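Local coordinates for protein nitrite oxidoreductase subunit B (Kuenenia stuttgartiensis, PDB 7B04) that carries electrons through a row of iron-sulfur clusters, probably linking the nitrite-oxidising site of subunit A to a heme b in the nitrite oxidoreductase complex, at residues Phe30-Cys35 with Tyr170-Cys175; Cys38-Met43 with Met259-Gly264; Val63-Tyr68 with Phe144-Ala149; Gln265-Gly270 with Leu344-Gln349. One frame throughout, in Å; residues are numbered along the deposited sequence.

Interaction 1 of 4, residues Phe30-Cys35 with Tyr170-Cys175. With SF4 (iron/sulfur cluster), chain B; SF4 (iron/sulfur cluster), chain Z.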
# COMPACT_ATOMS: atom_id res chain seq x y z
N PHE A 30 -7.39 11.02 16.62
CA PHE A 30 -6.40 10.43 15.73
C PHE A 30 -5.01 10.70 16.30
O PHE A 30 -4.62 11.87 16.45
CB PHE A 30 -6.50 11.00 14.31
CG PHE A 30 -7.77 10.65 13.58
CD1 PHE A 30 -8.80 9.97 14.20
CD2 PHE A 30 -7.92 11.00 12.25
CE1 PHE A 30 -9.96 9.66 13.52
CE2 PHE A 30 -9.07 10.69 11.56
CZ PHE A 30 -10.09 10.02 12.19
N ASN A 31 -4.27 9.64 16.60
CA ASN A 31 -2.88 9.78 17.06
C ASN A 31 -1.99 9.79 15.83
O ASN A 31 -1.57 8.75 15.33
CB ASN A 31 -2.51 8.66 18.03
CG ASN A 31 -1.19 8.91 18.73
OD1 ASN A 31 -0.52 9.91 18.48
ND2 ASN A 31 -0.83 8.01 19.63
N ILE A 32 -1.68 11.00 15.34
CA ILE A 32 -0.87 11.15 14.14
C ILE A 32 0.50 10.50 14.32
O ILE A 32 1.08 9.99 13.35
CB ILE A 32 -0.73 12.64 13.77
CG1 ILE A 32 -2.11 13.27 13.57
CG2 ILE A 32 0.10 12.81 12.51
CD1 ILE A 32 -2.05 14.76 13.29
N ASN A 33 1.03 10.50 15.54
CA ASN A 33 2.34 9.92 15.80
C ASN A 33 2.42 8.45 15.40
O ASN A 33 3.50 7.96 15.07
CB ASN A 33 2.69 10.08 17.28
CG ASN A 33 2.85 11.54 17.68
OD1 ASN A 33 3.70 12.25 17.15
ND2 ASN A 33 2.03 11.98 18.62
N ARG A 34 1.30 7.74 15.43
CA ARG A 34 1.29 6.32 15.11
C ARG A 34 0.95 6.03 13.65
O ARG A 34 1.03 4.87 13.23
CB ARG A 34 0.28 5.57 15.99
CG ARG A 34 0.61 5.47 17.46
CD ARG A 34 -0.44 4.61 18.13
NE ARG A 34 -0.24 4.46 19.57
CZ ARG A 34 -1.02 3.72 20.35
NH1 ARG A 34 -0.77 3.63 21.65
NH2 ARG A 34 -2.06 3.08 19.84
N CYS A 35 0.57 7.03 12.87
CA CYS A 35 0.05 6.77 11.53
C CYS A 35 1.15 6.35 10.57
O CYS A 35 2.32 6.73 10.70
CB CYS A 35 -0.66 8.01 10.98
SG CYS A 35 -1.60 7.72 9.46
N TYR A 170 1.44 12.91 8.32
CA TYR A 170 0.24 12.41 7.65
C TYR A 170 -1.00 12.99 8.32
O TYR A 170 -1.11 12.99 9.55
CB TYR A 170 0.20 10.89 7.68
CG TYR A 170 1.37 10.24 6.98
CD1 TYR A 170 1.73 10.62 5.69
CD2 TYR A 170 2.13 9.25 7.60
CE1 TYR A 170 2.80 10.04 5.04
CE2 TYR A 170 3.20 8.66 6.96
CZ TYR A 170 3.53 9.06 5.68
OH TYR A 170 4.60 8.48 5.04
N LEU A 171 -1.94 13.47 7.51
CA LEU A 171 -3.20 14.01 7.99
C LEU A 171 -4.33 13.14 7.47
O LEU A 171 -4.49 12.99 6.25
CB LEU A 171 -3.38 15.47 7.55
CG LEU A 171 -4.59 16.22 8.10
CD1 LEU A 171 -4.58 16.22 9.62
CD2 LEU A 171 -4.61 17.63 7.55
N GLN A 172 -5.11 12.58 8.39
CA GLN A 172 -6.18 11.64 8.07
C GLN A 172 -7.52 12.35 8.24
O GLN A 172 -7.87 12.74 9.35
CB GLN A 172 -6.10 10.40 8.96
CG GLN A 172 -4.69 9.88 9.17
CD GLN A 172 -3.94 10.61 10.27
OE1 GLN A 172 -4.54 11.30 11.09
NE2 GLN A 172 -2.62 10.49 10.28
N ARG A 173 -8.26 12.50 7.14
CA ARG A 173 -9.40 13.40 7.10
C ARG A 173 -10.65 12.70 6.59
O ARG A 173 -10.62 12.04 5.54
CB ARG A 173 -9.12 14.62 6.22
CG ARG A 173 -7.74 15.23 6.34
CD ARG A 173 -7.74 16.64 5.76
NE ARG A 173 -8.03 16.65 4.33
CZ ARG A 173 -9.21 16.99 3.81
NH1 ARG A 173 -10.20 17.38 4.60
NH2 ARG A 173 -9.38 16.97 2.49
N ILE A 174 -11.75 12.88 7.32
CA ILE A 174 -13.10 12.53 6.91
C ILE A 174 -13.94 13.79 7.07
O ILE A 174 -13.42 14.86 7.41
CB ILE A 174 -13.73 11.39 7.74
CG1 ILE A 174 -13.86 11.78 9.20
CG2 ILE A 174 -12.94 10.18 7.69
CD1 ILE A 174 -14.69 10.78 9.98
N CYS A 175 -15.24 13.67 6.84
CA CYS A 175 -16.14 14.73 7.24
C CYS A 175 -16.04 14.92 8.74
O CYS A 175 -16.23 13.98 9.52
CB CYS A 175 -17.57 14.40 6.84
SG CYS A 175 -18.75 15.62 7.44
FE1 SF4 B . -3.30 3.66 8.12
FE2 SF4 B . -5.51 5.25 7.84
FE3 SF4 B . -3.28 6.21 9.10
FE4 SF4 B . -4.81 4.29 10.31
S1 SF4 B . -5.44 6.43 9.80
S2 SF4 B . -2.53 4.33 10.15
S3 SF4 B . -5.47 3.07 8.50
S4 SF4 B . -3.46 5.59 6.91
FE1 SF4 Z . -17.49 20.03 5.60
FE2 SF4 Z . -18.07 20.21 8.27
FE3 SF4 Z . -18.32 17.81 6.97
FE4 SF4 Z . -20.08 19.84 6.45
S1 SF4 Z . -19.80 18.74 8.43
S2 SF4 Z . -19.04 18.51 4.92
S3 SF4 Z . -18.71 21.66 6.62
S4 SF4 Z . -16.39 18.99 7.31

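Interaction 2 of 4, residues Cys38-Met43 with Met259-Gly264. With SF4 (iron/sulfur cluster), chain B.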
# COMPACT_ATOMS: atom_id res chain seq x y z
N CYS A 38 -1.05 4.10 5.45
CA CYS A 38 -1.38 2.89 4.71
C CYS A 38 -2.66 3.03 3.90
O CYS A 38 -2.92 2.18 3.05
CB CYS A 38 -1.49 1.70 5.66
SG CYS A 38 -2.84 1.83 6.85
N GLN A 39 -3.45 4.08 4.14
CA GLN A 39 -4.71 4.31 3.44
C GLN A 39 -5.65 3.11 3.53
O GLN A 39 -6.50 2.90 2.66
CB GLN A 39 -4.47 4.68 1.97
CG GLN A 39 -3.34 5.68 1.74
CD GLN A 39 -3.75 7.11 2.00
OE1 GLN A 39 -4.94 7.45 1.95
NE2 GLN A 39 -2.77 7.97 2.25
N THR A 40 -5.51 2.31 4.59
CA THR A 40 -6.47 1.24 4.84
C THR A 40 -7.85 1.81 5.13
O THR A 40 -8.86 1.32 4.62
CB THR A 40 -5.99 0.38 6.01
OG1 THR A 40 -4.73 -0.22 5.69
CG2 THR A 40 -7.01 -0.71 6.32
N CYS A 41 -7.91 2.86 5.96
CA CYS A 41 -9.16 3.57 6.18
C CYS A 41 -9.74 4.09 4.87
O CYS A 41 -10.96 4.10 4.69
CB CYS A 41 -8.93 4.72 7.16
SG CYS A 41 -7.46 5.71 6.79
N THR A 42 -8.87 4.53 3.96
CA THR A 42 -9.33 5.05 2.68
C THR A 42 -10.10 4.00 1.89
O THR A 42 -11.19 4.26 1.37
CB THR A 42 -8.14 5.57 1.87
OG1 THR A 42 -7.39 6.49 2.66
CG2 THR A 42 -8.61 6.24 0.60
N MET A 43 -9.54 2.79 1.79
CA MET A 43 -10.21 1.72 1.07
C MET A 43 -11.40 1.17 1.83
O MET A 43 -12.28 0.55 1.22
CB MET A 43 -9.21 0.61 0.76
CG MET A 43 -8.00 1.09 -0.04
SD MET A 43 -8.48 1.86 -1.60
CE MET A 43 -6.91 2.52 -2.15
N MET A 259 -12.95 3.97 10.88
CA MET A 259 -12.24 3.90 12.16
C MET A 259 -11.83 2.48 12.49
O MET A 259 -10.71 2.24 12.97
CB MET A 259 -13.08 4.49 13.28
CG MET A 259 -13.52 5.93 13.09
SD MET A 259 -12.26 7.20 12.99
CE MET A 259 -13.27 8.60 12.52
N SER A 260 -12.72 1.51 12.26
CA SER A 260 -12.42 0.13 12.60
C SER A 260 -11.27 -0.43 11.77
O SER A 260 -10.60 -1.37 12.20
CB SER A 260 -13.67 -0.74 12.41
OG SER A 260 -13.38 -2.11 12.61
N ALA A 261 -11.04 0.12 10.58
CA ALA A 261 -9.99 -0.34 9.68
C ALA A 261 -8.59 0.09 10.08
O ALA A 261 -7.62 -0.47 9.55
CB ALA A 261 -10.28 0.16 8.26
N CYS A 262 -8.44 1.06 10.98
CA CYS A 262 -7.15 1.69 11.20
C CYS A 262 -6.10 0.71 11.70
O CYS A 262 -6.25 0.12 12.77
CB CYS A 262 -7.26 2.83 12.19
SG CYS A 262 -5.72 3.77 12.34
N VAL A 263 -5.01 0.60 10.95
CA VAL A 263 -4.04 -0.46 11.18
C VAL A 263 -3.02 -0.06 12.23
O VAL A 263 -2.67 -0.86 13.10
CB VAL A 263 -3.38 -0.81 9.85
CG1 VAL A 263 -2.53 -2.06 10.00
CG2 VAL A 263 -4.44 -0.98 8.81
N GLY A 264 -2.53 1.17 12.17
CA GLY A 264 -1.52 1.59 13.12
C GLY A 264 -2.10 2.04 14.45
O GLY A 264 -1.45 2.76 15.20
FE1 SF4 B . -3.30 3.66 8.12
FE2 SF4 B . -5.51 5.25 7.84
FE3 SF4 B . -3.28 6.21 9.10
FE4 SF4 B . -4.81 4.29 10.31
S1 SF4 B . -5.44 6.43 9.80
S2 SF4 B . -2.53 4.33 10.15
S3 SF4 B . -5.47 3.07 8.50
S4 SF4 B . -3.46 5.59 6.91

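Interaction 3 of 4, residues Val63-Tyr68 with Phe144-Ala149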
# COMPACT_ATOMS: atom_id res chain seq x y z
N VAL A 63 -5.99 10.11 3.39
CA VAL A 63 -4.84 10.45 4.27
C VAL A 63 -3.85 11.13 3.34
O VAL A 63 -3.52 10.57 2.34
CB VAL A 63 -4.25 9.21 4.95
CG1 VAL A 63 -3.14 9.58 5.88
CG2 VAL A 63 -5.32 8.48 5.70
N GLU A 64 -3.42 12.32 3.71
CA GLU A 64 -2.58 13.16 2.87
C GLU A 64 -1.28 13.47 3.60
O GLU A 64 -1.24 13.60 4.83
CB GLU A 64 -3.29 14.45 2.48
CG GLU A 64 -3.77 15.28 3.65
CD GLU A 64 -4.85 16.26 3.24
OE1 GLU A 64 -5.45 16.07 2.16
OE2 GLU A 64 -5.08 17.22 4.00
N THR A 65 -0.21 13.57 2.82
CA THR A 65 1.13 13.85 3.33
C THR A 65 1.33 15.35 3.45
O THR A 65 1.49 16.05 2.44
CB THR A 65 2.19 13.23 2.42
OG1 THR A 65 2.18 11.81 2.55
CG2 THR A 65 3.56 13.77 2.76
N LYS A 66 1.32 15.86 4.67
CA LYS A 66 1.55 17.28 4.90
C LYS A 66 3.04 17.58 4.88
O LYS A 66 3.86 16.73 5.24
CB LYS A 66 0.94 17.71 6.23
CG LYS A 66 -0.57 17.58 6.31
CD LYS A 66 -1.26 18.69 5.54
CE LYS A 66 -1.82 18.18 4.22
NZ LYS A 66 -2.53 19.23 3.45
N PRO A 67 3.44 18.79 4.46
CA PRO A 67 2.61 19.97 4.19
C PRO A 67 2.18 20.14 2.73
O PRO A 67 1.22 20.87 2.47
CB PRO A 67 3.52 21.12 4.61
CG PRO A 67 4.89 20.63 4.25
CD PRO A 67 4.88 19.13 4.43
N TYR A 68 2.88 19.49 1.79
CA TYR A 68 2.63 19.72 0.37
C TYR A 68 1.42 18.97 -0.17
O TYR A 68 0.86 19.38 -1.19
CB TYR A 68 3.86 19.34 -0.44
CG TYR A 68 5.05 20.26 -0.24
CD1 TYR A 68 5.06 21.54 -0.78
CD2 TYR A 68 6.16 19.84 0.48
CE1 TYR A 68 6.14 22.38 -0.61
CE2 TYR A 68 7.25 20.68 0.66
CZ TYR A 68 7.23 21.94 0.12
OH TYR A 68 8.31 22.77 0.30
N PHE A 144 -1.75 13.15 -3.89
CA PHE A 144 -0.91 14.28 -4.27
C PHE A 144 0.11 14.59 -3.18
O PHE A 144 -0.23 14.70 -2.00
CB PHE A 144 -1.80 15.50 -4.54
CG PHE A 144 -1.05 16.72 -4.98
CD1 PHE A 144 -0.46 16.78 -6.22
CD2 PHE A 144 -0.96 17.83 -4.14
CE1 PHE A 144 0.22 17.91 -6.63
CE2 PHE A 144 -0.29 18.96 -4.54
CZ PHE A 144 0.31 19.00 -5.79
N GLY A 145 1.37 14.70 -3.58
CA GLY A 145 2.44 15.03 -2.65
C GLY A 145 2.74 13.96 -1.63
O GLY A 145 3.12 14.28 -0.50
N GLU A 146 2.58 12.68 -1.99
CA GLU A 146 2.89 11.59 -1.07
C GLU A 146 4.36 11.62 -0.66
O GLU A 146 5.25 11.70 -1.50
CB GLU A 146 2.55 10.25 -1.71
CG GLU A 146 2.82 9.06 -0.81
CD GLU A 146 2.64 7.73 -1.51
OE1 GLU A 146 2.38 7.73 -2.73
OE2 GLU A 146 2.75 6.68 -0.84
N ASP A 147 4.59 11.54 0.65
CA ASP A 147 5.93 11.41 1.22
C ASP A 147 6.88 12.50 0.73
O ASP A 147 8.09 12.29 0.60
CB ASP A 147 6.52 10.02 0.94
CG ASP A 147 5.75 8.92 1.65
OD1 ASP A 147 5.11 9.20 2.68
OD2 ASP A 147 5.79 7.77 1.16
N THR A 148 6.33 13.68 0.43
CA THR A 148 7.12 14.82 0.00
C THR A 148 7.41 15.69 1.22
O THR A 148 6.49 16.21 1.86
CB THR A 148 6.37 15.63 -1.06
OG1 THR A 148 5.99 14.76 -2.14
CG2 THR A 148 7.26 16.74 -1.61
N ALA A 149 8.69 15.84 1.54
CA ALA A 149 9.11 16.53 2.75
C ALA A 149 9.49 17.97 2.46
O ALA A 149 9.86 18.33 1.34
CB ALA A 149 10.30 15.81 3.39

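Interaction 4 of 4, residues Gln265-Gly270 with Leu344-Gln349. With SF4 (iron/sulfur cluster), chain B.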
# COMPACT_ATOMS: atom_id res chain seq x y z
N GLN A 265 -3.32 1.58 14.75
CA GLN A 265 -3.99 1.83 16.02
C GLN A 265 -3.92 3.30 16.43
O GLN A 265 -3.53 3.64 17.55
CB GLN A 265 -3.41 0.93 17.12
CG GLN A 265 -3.56 -0.56 16.85
CD GLN A 265 -2.81 -1.41 17.87
OE1 GLN A 265 -2.09 -0.89 18.72
NE2 GLN A 265 -3.00 -2.72 17.79
N ILE A 266 -4.30 4.19 15.51
CA ILE A 266 -4.18 5.62 15.79
C ILE A 266 -5.51 6.31 16.11
O ILE A 266 -5.50 7.38 16.74
CB ILE A 266 -3.50 6.36 14.61
CG1 ILE A 266 -4.53 6.77 13.56
CG2 ILE A 266 -2.46 5.48 13.96
CD1 ILE A 266 -4.05 7.87 12.65
N ARG A 267 -6.64 5.73 15.71
CA ARG A 267 -7.93 6.41 15.82
C ARG A 267 -8.85 5.65 16.76
O ARG A 267 -8.97 4.42 16.67
CB ARG A 267 -8.59 6.60 14.45
CG ARG A 267 -8.66 5.38 13.62
CD ARG A 267 -9.34 5.63 12.29
NE ARG A 267 -8.74 6.69 11.48
CZ ARG A 267 -9.15 6.99 10.25
NH1 ARG A 267 -8.56 7.97 9.57
NH2 ARG A 267 -10.15 6.32 9.71
N LEU A 268 -9.50 6.38 17.66
CA LEU A 268 -10.54 5.87 18.54
C LEU A 268 -11.79 6.71 18.32
O LEU A 268 -11.74 7.94 18.42
CB LEU A 268 -10.10 5.93 20.00
CG LEU A 268 -11.09 5.39 21.04
CD1 LEU A 268 -11.05 3.87 21.05
CD2 LEU A 268 -10.79 5.96 22.42
N GLN A 269 -12.90 6.05 18.01
CA GLN A 269 -14.14 6.73 17.68
C GLN A 269 -15.17 6.51 18.78
O GLN A 269 -15.34 5.38 19.26
CB GLN A 269 -14.69 6.23 16.34
CG GLN A 269 -15.83 7.07 15.80
CD GLN A 269 -17.17 6.38 15.95
OE1 GLN A 269 -17.51 5.47 15.20
NE2 GLN A 269 -17.96 6.83 16.92
N GLY A 270 -15.86 7.58 19.15
CA GLY A 270 -16.88 7.53 20.18
C GLY A 270 -17.79 8.74 20.12
O GLY A 270 -18.18 9.18 19.03
N LEU A 344 -5.94 1.46 24.50
CA LEU A 344 -7.31 1.07 24.22
C LEU A 344 -7.69 1.26 22.76
O LEU A 344 -8.73 0.75 22.33
CB LEU A 344 -8.27 1.88 25.11
CG LEU A 344 -9.74 1.47 25.20
CD1 LEU A 344 -9.88 0.11 25.86
CD2 LEU A 344 -10.54 2.53 25.95
N PHE A 345 -6.87 1.96 21.98
CA PHE A 345 -7.20 2.26 20.60
C PHE A 345 -7.22 0.99 19.76
O PHE A 345 -6.28 0.19 19.81
CB PHE A 345 -6.20 3.25 20.00
CG PHE A 345 -6.35 4.67 20.50
CD1 PHE A 345 -7.16 4.96 21.58
CD2 PHE A 345 -5.68 5.70 19.88
CE1 PHE A 345 -7.30 6.26 22.03
CE2 PHE A 345 -5.81 7.00 20.32
CZ PHE A 345 -6.62 7.28 21.40
N ARG A 346 -8.30 0.81 18.99
CA ARG A 346 -8.42 -0.27 18.01
C ARG A 346 -8.21 -1.64 18.65
O ARG A 346 -7.57 -2.53 18.07
CB ARG A 346 -7.45 -0.07 16.84
CG ARG A 346 -7.80 1.11 15.95
CD ARG A 346 -8.77 0.71 14.84
NE ARG A 346 -10.04 0.21 15.34
CZ ARG A 346 -10.99 0.97 15.89
NH1 ARG A 346 -12.11 0.42 16.32
NH2 ARG A 346 -10.81 2.28 16.01
N MET A 347 -8.76 -1.83 19.84
CA MET A 347 -8.79 -3.15 20.46
C MET A 347 -10.10 -3.88 20.20
O MET A 347 -10.12 -5.12 20.25
CB MET A 347 -8.56 -3.04 21.97
CG MET A 347 -7.18 -2.49 22.33
SD MET A 347 -5.86 -3.51 21.65
CE MET A 347 -4.47 -2.38 21.71
N THR A 348 -11.18 -3.15 19.91
CA THR A 348 -12.46 -3.73 19.55
C THR A 348 -13.11 -2.84 18.50
O THR A 348 -12.71 -1.69 18.31
CB THR A 348 -13.38 -3.89 20.76
OG1 THR A 348 -14.59 -4.55 20.37
CG2 THR A 348 -13.72 -2.53 21.35
N GLN A 349 -14.13 -3.38 17.84
CA GLN A 349 -14.92 -2.59 16.90
C GLN A 349 -16.15 -1.97 17.54
O GLN A 349 -16.78 -1.10 16.93
CB GLN A 349 -15.34 -3.44 15.70
CG GLN A 349 -15.69 -4.88 16.01
CD GLN A 349 -15.58 -5.78 14.80
OE1 GLN A 349 -15.28 -5.32 13.70
NE2 GLN A 349 -15.83 -7.07 14.99
FE1 SF4 B . -3.30 3.66 8.12
FE2 SF4 B . -5.51 5.25 7.84
FE3 SF4 B . -3.28 6.21 9.10
FE4 SF4 B . -4.81 4.29 10.31
S1 SF4 B . -5.44 6.43 9.80
S2 SF4 B . -2.53 4.33 10.15
S3 SF4 B . -5.47 3.07 8.50
S4 SF4 B . -3.46 5.59 6.91

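Interaction 1 of 4, residues Phe30-Cys35 with Tyr170-Cys175
Gln-172 and Cys-35 meet beside a [4Fe-4S] cluster, where Cys-35 SG binds FE3 of the cluster at 2.3 Å. Gln-172 NE2 lies 3.1 Å from that same SG, while its CG rests 3.6 Å from the inorganic sulfur S1. A bend at chi2 (83°) swings CD of Gln-172 back toward the first cysteine of the binding motif. A polar amide beside an electron-rich thiolate is a setting that suits glutamine. Van der Waals contacts make up the rest. Phe-30 and Gln-172 lie alongside, pointing opposite ways, the ring edge meeting Gln-172 O in plane (Phe-30 CE2 to O, 3.2 Å) and Phe-30 CD2 touching OE1. Ile-32 CG2 packs on Tyr-170 O, and Cys-35 SG lies obliquely 5.5 Å from the centroid of the Tyr-170 ring. An alanine in place of Gln-172 would probably open a gap beside S1 and deprive the Cys-35 sulfur of its neighbouring amide. The contact brings the end of strand 25-31, which is paired with strands 267-272 and 303-306, against strand 169-173, whose partner is strand 62-66; Arg-34 reaches beyond it to Glu-325 of subunit A.

Interaction 2 of 4, residues Cys38-Met43 with Met259-Gly264
Thr-40 and Val-263 cross at about a right angle beside the [4Fe-4S] cluster, with Val-263 CG2 set against both branches of the threonine. The methyl lies 3.6 Å from Thr-40 CG2 and also touches CB and OG1. Thr-40 CG2 stands anti to the backbone N (chi1 of OG1 -61°) and faces Ala-261. There Thr-40 CG2 lies 3.9 Å from Ala-261 CB and also meets Ala-261 O. Val-263 holds CG1 anti to its own N (chi1 -171°), which places CG2 beside that N, on the side where Thr-40 and Cys-38 SG lie. Small, branched residues suit such a place because they fill the volume next to the cluster without long, flexible ends.

The cysteines fix the geometry. Cys-38 and Cys-41 both carry SG between backbone N and carbonyl carbon, the crowded position, and bind FE1 and FE2; Cys-262 has SG anti to its N and binds FE4, each at 2.3 Å. Thr-40 N donates to Cys-38 SG over 3.5 Å at 159°, and at the N-cap Gln-39 OE1 accepts from Thr-42 OG1. Gly-264 has no side chain to crowd sulfur S2.

Cys-38 and Cys-41 belong to a Cys-x2-Cys-x2-Cys motif that begins at Cys-35, and Cys-262 is the remote ligand, as in ferredoxins. With no polar bond of their own across the contact, the two segments are joined through the cluster, whose irons they share out, and by van der Waals packing. The apolar wall and the N-H bond to a thiolate are likely to influence the reduction potential of the cluster.

Interaction 3 of 4, residues Val63-Tyr68 with Phe144-Ala149
Thr-65, on strand 62-66, packs against the loop 144-149 in a buried strand-on-loop contact about 17 Å from the centre of the chain. Its hydroxyl supplies the polar link: Asp-147 N donates to Thr-65 OG1 over 3.1 Å in a nearly straight bond (175°). Thr-65 CG2, anti to the backbone N, touches Thr-148 N at 3.6 Å. Threonine fits because one branch accepts a bond while the other packs. An alanine here would probably leave Asp-147 N without its acceptor and open a gap where the methyl lay. The loop residues Gly-145 to Thr-148 form a type II beta turn, in which Asp-147 takes the positive phi of the third position; Thr-148 OG1 also donates to Glu-146 O. Gly-145 has a positive phi (68°), easy for glycine, and a side chain there would point toward Tyr-68. A cis peptide before Pro-67 follows the strand, and beyond it the Tyr-68 side chain crosses that of Thr-148 at about a right angle. The edge of the ring faces Ala-149 O, 3.6 Å from Tyr-68 CE2. Glu-146 and Asp-147 form salt bridges with Arg-919 of subunit A, Glu-146 also bonds His-920 of that subunit, and Asp-147 OD1 is hydrogen-bonded to Tyr-170 OH.

Interaction 4 of 4, residues Gln265-Gly270 with Leu344-Gln349
Leu-268 and Phe-345 form the tight part of this contact. Leu-268 CB sits over one face of the phenyl ring, offset toward the rim, 3.7 Å from the centroid and 25° off the normal, a CH-pi contact. The two side chains cross at about a right angle. With Leu-268 CG anti to the backbone N (chi1 -178°), the branch heads outward past the rim, where CD2 lies 3.5 Å from Phe-345 CE1. The edge of the ring turns to the backbone instead: Gln-265 O lies near its plane, 3.8 Å from Phe-345 CD2. The flat ring suits this spot by giving an apolar face on which the leucine CH groups can lie, in a buried place where strand 267-272 meets a type II beta turn from Leu-344 to Met-347 and helix 279-286 covers both side chains.

Toward Gln-265 the side-chain contacts are longer, though the residue is buried. Its chain points the opposite way to that of Arg-346, Gln-265 CG lying 3.9 Å from Arg-346 CB, and Met-347 CE comes no nearer than 4.1 Å to Gln-265 OE1. The amide NE2 bonds to Asn-111 and Asn-109 of subunit A. Farther along the loop, Thr-348 and Gln-349 are partly exposed.

Arg-346 NH2 donates a weak bond to Arg-267 O, 2.9 Å long at 124°; its guanidinium also has a salt bridge with Glu-255 and a bond to Tyr-93 of subunit A. Arg-267 turns the other way, to place NH1 3.5 Å from the cluster sulfur S1. Its positive charge would be expected to stabilise the reduced cluster, whereas that of Arg-346 is probably balanced by Glu-255.

In the fold
Interactions 1, 2 and 4 surround one [4Fe-4S] cluster: interaction 1 contributes Cys-35, interaction 2 the other three cysteines, and interaction 4 the residues Ile-266 and Arg-267; interaction 3 lends Val-63 to the same pocket. Interactions 1 and 4 are joined through neighbouring strands of one sheet, Asn-31 N lying 2.6 Å from Ile-266 O. Interaction 3 is linked to interaction 1 through strands 62-66 and 169-173, with Leu-171 N 2.8 Å from Glu-64 O, and to interaction 2 by Gln-39 NE2, 2.7 Å from Val-63 O. Interactions 3 and 4 have centres about 25 Å apart and do not touch. Strand 169-173 leads on to Cys-175, a ligand of another [4Fe-4S] cluster.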